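Local atomic coordinates of uncharacterized protein AF_1796 (Archaeoglobus fulgidus, PDB entry 1VIM), a protein that is of unknown function but probably binds a carbohydrate derivative such as a sugar phosphate, and may act as an isomerase of the SIS family. Residues E35-M40 / D171-E176; Y60-F65 / V94-S99; S117-V122 / S128-M133. All coordinates share one frame; numbering follows the deposited sequence. Where two conformers were deposited one is given.

Contact 1. Residues E35-M40 / D171-E176; sequences ETVGEM and DALVAE
Leu-173 fits its forked end between Val-37 and Met-40, which stand one turn apart on the facing helix, and each of its methyl groups takes one of them. CD1 lies 3.7 Å from CG1 of Val-37, the two side chains lying alongside each other and pointing opposite ways. CD2 meets the end of Met-40, 3.7 Å from CE and 3.9 Å from SD. Met-40 gets there by a fully stretched chain: its CG is anti to the backbone N (chi1 177°) and the later torsions stay near 180°, which carries the thioether out from its helix toward Leu-173. With CA atoms of Val-37 and Leu-173 still 7.8 Å apart, the backbones keep their distance, no hydrogen bond spans the gap, and three apolar side chains do the joining. This buried apolar cluster contrasts with the outer side of 35-40, where Glu-35 and Glu-39 turn to solvent. Near the far end of 171-176, Glu-176 is buried, and its carboxylate is held by Gln-180 and by the tag-derived His-11 and the backbone N of Leu-14, both of the second subunit. The contact thus joins helices 34-46 and 160-181 near a subunit interface: Val-37 also packs on Met-138 of strand 136-139, and Leu-173 on Phe-65 of helix 56-71.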
# COMPACT_ATOMS: atom_id res chain seq x y z
N GLU A 35 19.82 16.65 23.02
CA GLU A 35 18.81 17.63 23.41
C GLU A 35 17.63 17.53 22.43
O GLU A 35 16.46 17.50 22.81
CB GLU A 35 19.40 19.05 23.38
CG GLU A 35 20.36 19.38 24.51
CD GLU A 35 21.02 20.74 24.35
OE1 GLU A 35 20.31 21.76 24.27
OE2 GLU A 35 22.27 20.78 24.30
N THR A 36 17.97 17.46 21.14
CA THR A 36 16.95 17.35 20.12
C THR A 36 16.19 16.02 20.20
O THR A 36 14.98 15.99 20.04
CB THR A 36 17.57 17.56 18.74
OG1 THR A 36 18.27 18.82 18.75
CG2 THR A 36 16.50 17.79 17.74
N VAL A 37 16.88 14.93 20.51
CA VAL A 37 16.22 13.67 20.74
C VAL A 37 15.17 13.84 21.85
O VAL A 37 14.04 13.41 21.69
CB VAL A 37 17.22 12.58 21.12
CG1 VAL A 37 16.49 11.32 21.62
CG2 VAL A 37 18.14 12.26 19.93
N GLY A 38 15.55 14.48 22.96
CA GLY A 38 14.60 14.71 24.03
C GLY A 38 13.38 15.51 23.60
O GLY A 38 12.24 15.20 24.02
N GLU A 39 13.59 16.55 22.78
CA GLU A 39 12.49 17.40 22.29
C GLU A 39 11.56 16.59 21.39
O GLU A 39 10.33 16.75 21.44
CB GLU A 39 13.03 18.62 21.52
CG GLU A 39 13.75 19.63 22.40
CD GLU A 39 14.61 20.59 21.59
OE1 GLU A 39 14.57 20.54 20.34
OE2 GLU A 39 15.33 21.40 22.22
N MET A 40 12.14 15.74 20.55
CA MET A 40 11.33 14.87 19.69
C MET A 40 10.48 13.90 20.51
O MET A 40 9.28 13.75 20.26
CB MET A 40 12.23 14.10 18.70
CG MET A 40 11.47 13.11 17.83
SD MET A 40 12.55 12.46 16.53
CE MET A 40 11.37 11.43 15.61
N ASP A 171 15.00 3.31 15.20
CA ASP A 171 14.99 2.12 16.06
C ASP A 171 15.71 2.40 17.39
O ASP A 171 15.29 1.91 18.45
CB ASP A 171 15.63 0.92 15.39
CG ASP A 171 14.77 0.29 14.36
OD1 ASP A 171 13.53 0.28 14.49
OD2 ASP A 171 15.29 -0.25 13.37
N ALA A 172 16.74 3.24 17.36
CA ALA A 172 17.40 3.67 18.60
C ALA A 172 16.46 4.49 19.48
O ALA A 172 16.45 4.35 20.73
CB ALA A 172 18.66 4.46 18.30
N LEU A 173 15.67 5.35 18.85
CA LEU A 173 14.70 6.16 19.55
C LEU A 173 13.65 5.26 20.22
O LEU A 173 13.25 5.51 21.36
CB LEU A 173 14.07 7.16 18.57
CG LEU A 173 13.13 8.19 19.18
CD1 LEU A 173 13.98 9.23 19.88
CD2 LEU A 173 12.38 8.85 18.04
N VAL A 174 13.21 4.22 19.52
CA VAL A 174 12.28 3.25 20.11
C VAL A 174 12.89 2.62 21.36
O VAL A 174 12.23 2.50 22.37
CB VAL A 174 11.88 2.16 19.07
CG1 VAL A 174 11.23 0.97 19.75
CG2 VAL A 174 10.92 2.75 18.06
N ALA A 175 14.16 2.20 21.29
CA ALA A 175 14.83 1.63 22.45
C ALA A 175 14.78 2.61 23.63
O ALA A 175 14.56 2.21 24.78
CB ALA A 175 16.25 1.29 22.08
N GLU A 176 15.02 3.88 23.35
CA GLU A 176 15.04 4.91 24.39
C GLU A 176 13.65 5.11 25.00
O GLU A 176 13.50 5.17 26.23
CB GLU A 176 15.56 6.21 23.80
CG GLU A 176 15.60 7.37 24.78
CD GLU A 176 16.59 7.18 25.92
OE1 GLU A 176 17.52 6.35 25.81
OE2 GLU A 176 16.43 7.90 26.93

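Contact 2. Residues Y60-F65 / V94-S99; sequences YIAKAF and VGISGS. Unlike the reference sequence in segment 94-99: Gly-95 (reference Ala).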
# COMPACT_ATOMS: atom_id res chain seq x y z
N TYR A 60 8.80 4.00 3.45
CA TYR A 60 8.92 2.68 4.07
C TYR A 60 9.54 2.78 5.45
O TYR A 60 9.14 2.05 6.37
CB TYR A 60 9.70 1.69 3.19
CG TYR A 60 9.21 1.63 1.75
CD1 TYR A 60 7.85 1.80 1.43
CD2 TYR A 60 10.12 1.44 0.72
CE1 TYR A 60 7.43 1.77 0.09
CE2 TYR A 60 9.72 1.44 -0.62
CZ TYR A 60 8.39 1.59 -0.91
OH TYR A 60 8.02 1.62 -2.23
N ILE A 61 10.49 3.71 5.63
CA ILE A 61 11.06 3.96 6.95
C ILE A 61 10.00 4.55 7.88
O ILE A 61 9.88 4.15 9.04
CB ILE A 61 12.24 4.93 6.81
CG1 ILE A 61 13.34 4.35 5.93
CG2 ILE A 61 12.75 5.37 8.19
CD1 ILE A 61 14.41 5.30 5.65
N ALA A 62 9.21 5.49 7.36
CA ALA A 62 8.15 6.11 8.14
C ALA A 62 7.16 5.04 8.60
O ALA A 62 6.72 5.07 9.76
CB ALA A 62 7.45 7.17 7.31
N LYS A 63 6.79 4.12 7.71
CA LYS A 63 5.88 3.02 8.07
C LYS A 63 6.49 2.11 9.13
O LYS A 63 5.82 1.74 10.10
CB LYS A 63 5.43 2.23 6.85
CG LYS A 63 4.41 2.93 6.00
CD LYS A 63 4.02 2.09 4.79
CE LYS A 63 2.69 2.64 4.26
NZ LYS A 63 2.08 1.73 3.25
N ALA A 64 7.78 1.78 8.99
CA ALA A 64 8.41 0.94 10.00
C ALA A 64 8.38 1.60 11.37
O ALA A 64 8.10 0.93 12.38
CB ALA A 64 9.84 0.64 9.62
N PHE A 65 8.64 2.91 11.41
CA PHE A 65 8.61 3.64 12.65
C PHE A 65 7.19 3.72 13.20
O PHE A 65 6.97 3.51 14.43
CB PHE A 65 9.20 5.02 12.41
CG PHE A 65 9.25 5.91 13.64
CD1 PHE A 65 9.82 5.47 14.82
CD2 PHE A 65 8.77 7.20 13.56
CE1 PHE A 65 9.89 6.32 15.92
CE2 PHE A 65 8.84 8.07 14.69
CZ PHE A 65 9.40 7.59 15.86
N VAL A 94 5.43 13.65 11.77
CA VAL A 94 6.86 13.34 11.64
C VAL A 94 7.10 13.12 10.15
O VAL A 94 6.59 12.17 9.56
CB VAL A 94 7.26 12.08 12.44
CG1 VAL A 94 8.77 11.82 12.26
CG2 VAL A 94 6.89 12.25 13.94
N GLY A 95 7.90 13.98 9.54
CA GLY A 95 8.24 13.89 8.14
C GLY A 95 9.68 13.47 7.96
O GLY A 95 10.58 14.03 8.57
N ILE A 96 9.90 12.48 7.12
CA ILE A 96 11.23 11.94 6.87
C ILE A 96 11.64 12.26 5.45
O ILE A 96 10.97 11.85 4.50
CB ILE A 96 11.22 10.42 7.08
CG1 ILE A 96 10.74 10.08 8.48
CG2 ILE A 96 12.63 9.84 6.82
CD1 ILE A 96 10.65 8.60 8.74
N SER A 97 12.71 13.03 5.30
CA SER A 97 13.22 13.44 3.97
C SER A 97 14.68 13.77 4.09
O SER A 97 15.04 14.67 4.84
CB SER A 97 12.46 14.68 3.50
OG SER A 97 13.08 15.27 2.35
N GLY A 98 15.53 13.07 3.34
CA GLY A 98 16.95 13.30 3.43
C GLY A 98 17.36 14.73 3.10
O GLY A 98 18.06 15.41 3.87
N SER A 99 16.88 15.20 1.95
CA SER A 99 17.18 16.55 1.50
C SER A 99 16.35 17.60 2.21
O SER A 99 16.74 18.76 2.25
CB SER A 99 16.89 16.66 0.00
OG SER A 99 15.49 16.52 -0.24
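In the alpha/beta/alpha sandwich of the SIS fold, helix 56-71 packs on the parallel sheet (strand order 2-1-3-4-5), and Ile-96 on strand 92-96 makes the closest approach between 60-65 and 94-99. Its CD1 touches the helix backbone itself, 3.6 Å from CA of Ala-62 and 3.7 Å from the N of that residue. The lack of any group beyond CB on Ala-62 is consistent with so close an approach, and CB adds a contact at 3.8 Å to the same CD1. CG2 of Ile-61 closes on that methyl, 3.9 Å away. Ile-96 reaches in because CG1 is anti to its carbonyl carbon (chi1 -57°) and CD1 extends the chain. The helix runs at 143° to the strand, returning across the sheet, and one turn on from Ala-62 the packing is looser: CE2 of Phe-65 lies 4.5 Å from CG1 of Val-94, set obliquely to the ring. Between the two inward-pointing residues of the strand, Gly-95 bonds through its backbone to Val-120 and Val-122 of the next strand. Ile-61 and Phe-65 also pack on Leu-170 of helix 160-181. The O of Ala-64 accepts a hydrogen bond from Arg-57 of the second subunit.

Contact 3. Residues S117-V122 / S128-M133; sequences SKLVAV and SSLAKM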
# COMPACT_ATOMS: atom_id res chain seq x y z
N SER A 117 -0.98 21.56 13.32
CA SER A 117 -0.18 20.46 13.83
C SER A 117 1.26 20.89 14.06
O SER A 117 1.79 21.76 13.34
CB SER A 117 -0.23 19.31 12.82
OG SER A 117 0.62 18.20 13.15
N LYS A 118 1.93 20.25 15.01
CA LYS A 118 3.37 20.40 15.13
C LYS A 118 4.08 19.47 14.13
O LYS A 118 3.47 18.53 13.60
CB LYS A 118 3.82 20.13 16.57
CG LYS A 118 3.32 21.25 17.53
CD LYS A 118 3.80 21.07 18.93
CE LYS A 118 3.21 22.15 19.82
NZ LYS A 118 3.82 22.02 21.19
N LEU A 119 5.36 19.73 13.89
CA LEU A 119 6.12 19.01 12.88
C LEU A 119 7.52 18.70 13.40
O LEU A 119 8.22 19.59 13.90
CB LEU A 119 6.21 19.85 11.60
CG LEU A 119 7.11 19.35 10.46
CD1 LEU A 119 6.59 18.02 9.86
CD2 LEU A 119 7.25 20.41 9.34
N VAL A 120 7.89 17.43 13.31
CA VAL A 120 9.25 16.98 13.50
C VAL A 120 9.80 16.62 12.15
O VAL A 120 9.21 15.79 11.44
CB VAL A 120 9.34 15.75 14.42
CG1 VAL A 120 10.78 15.27 14.53
CG2 VAL A 120 8.73 16.02 15.78
N ALA A 121 10.93 17.22 11.79
CA ALA A 121 11.60 16.89 10.53
C ALA A 121 12.77 15.99 10.82
O ALA A 121 13.66 16.37 11.56
CB ALA A 121 12.05 18.17 9.80
N VAL A 122 12.78 14.80 10.23
CA VAL A 122 13.93 13.89 10.28
C VAL A 122 14.61 14.02 8.93
O VAL A 122 14.09 13.55 7.91
CB VAL A 122 13.52 12.43 10.55
CG1 VAL A 122 14.75 11.54 10.58
CG2 VAL A 122 12.72 12.33 11.85
N SER A 128 16.87 23.11 5.25
CA SER A 128 15.96 22.73 4.18
C SER A 128 14.56 23.31 4.32
O SER A 128 14.19 23.77 5.40
CB SER A 128 15.86 21.22 4.09
OG SER A 128 15.33 20.68 5.31
N SER A 129 13.77 23.25 3.25
CA SER A 129 12.37 23.67 3.32
C SER A 129 11.62 22.96 4.47
O SER A 129 10.85 23.58 5.20
CB SER A 129 11.67 23.38 1.99
OG SER A 129 12.25 24.14 0.92
N LEU A 130 11.81 21.65 4.62
CA LEU A 130 11.10 20.92 5.65
C LEU A 130 11.55 21.37 7.03
O LEU A 130 10.71 21.59 7.92
CB LEU A 130 11.33 19.43 5.44
CG LEU A 130 10.50 18.55 6.36
CD1 LEU A 130 9.02 18.72 6.01
CD2 LEU A 130 10.92 17.11 6.28
N ALA A 131 12.86 21.50 7.22
CA ALA A 131 13.41 21.90 8.52
C ALA A 131 12.94 23.28 8.94
O ALA A 131 12.62 23.50 10.11
CB ALA A 131 14.92 21.82 8.50
N LYS A 132 12.87 24.22 7.99
CA LYS A 132 12.44 25.58 8.32
C LYS A 132 11.03 25.65 8.86
O LYS A 132 10.71 26.57 9.62
CB LYS A 132 12.63 26.54 7.14
CG LYS A 132 14.09 26.77 6.79
CD LYS A 132 14.25 27.81 5.69
CE LYS A 132 13.85 27.26 4.34
NZ LYS A 132 14.01 28.30 3.28
N MET A 133 10.18 24.70 8.49
CA MET A 133 8.81 24.63 8.98
C MET A 133 8.67 23.90 10.31
O MET A 133 7.60 23.96 10.93
CB MET A 133 7.93 23.87 7.96
CG MET A 133 7.52 24.70 6.77
SD MET A 133 6.33 23.82 5.73
CE MET A 133 7.36 22.62 5.05
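Leu-119 and Ala-121, alternate residues on one face of their strand, meet the short, weakly bonded helix of about 129-133 in different ways. Leu-119 lies across the base of Met-133, its CD2 3.8 Å from CB; the methyl also comes within 3.9 Å of Leu-130 O and 4.1 Å of Leu-130 CD1, so one branch spans the turn between these two residues. Ala-121 offers just a CB, and Leu-130 settles against it with its fork, CG and CD2 both 3.8 Å away. The CA-CB bond of Leu-130 does not aim at the strand; with CG anti to the backbone N (chi1 -173°), the branched end bends back to it. Ala-131 turns its CB away and presents its CA to Ala-121 CB at 4.2 Å, which fits the close spacing of the backbones here. At the start of the helix, Ser-128 is the N-cap: its OG accepts a bond of 3.2 Å from Ala-131 N, at a fairly straight 160°, while also bonding to Lys-125 O. The two elements belong to the beta-alpha-beta unit 118-123, 129-133, 136-139, whose helix runs back at 142° to its strand. Beside it, helix 103-115 packs on Leu-119 and Leu-130, and on the other face of the strand Val-120 and Val-122 meet Met-40 of helix 34-46.

From the N terminus, helix 34-46 opens contact 1, which closes only when the chain reaches helix 160-181; contacts 2 and 3 are both nested inside this long loop. Within it they follow in series: contact 2 joins helix 56-71 to strand 92-96, and contact 3 then closes the tighter loop from strand 118-123 to helix 129-133. Contacts 2 and 3 share the sheet, where 92-96 and 118-123 are neighbours. Contact 1 sits over one face, touching contact 2 through Met-40 on Val-94 and also touching contact 3, whereas helix 129-133 packs against the opposite face. Together they tie helix layers on both faces to the central sheet.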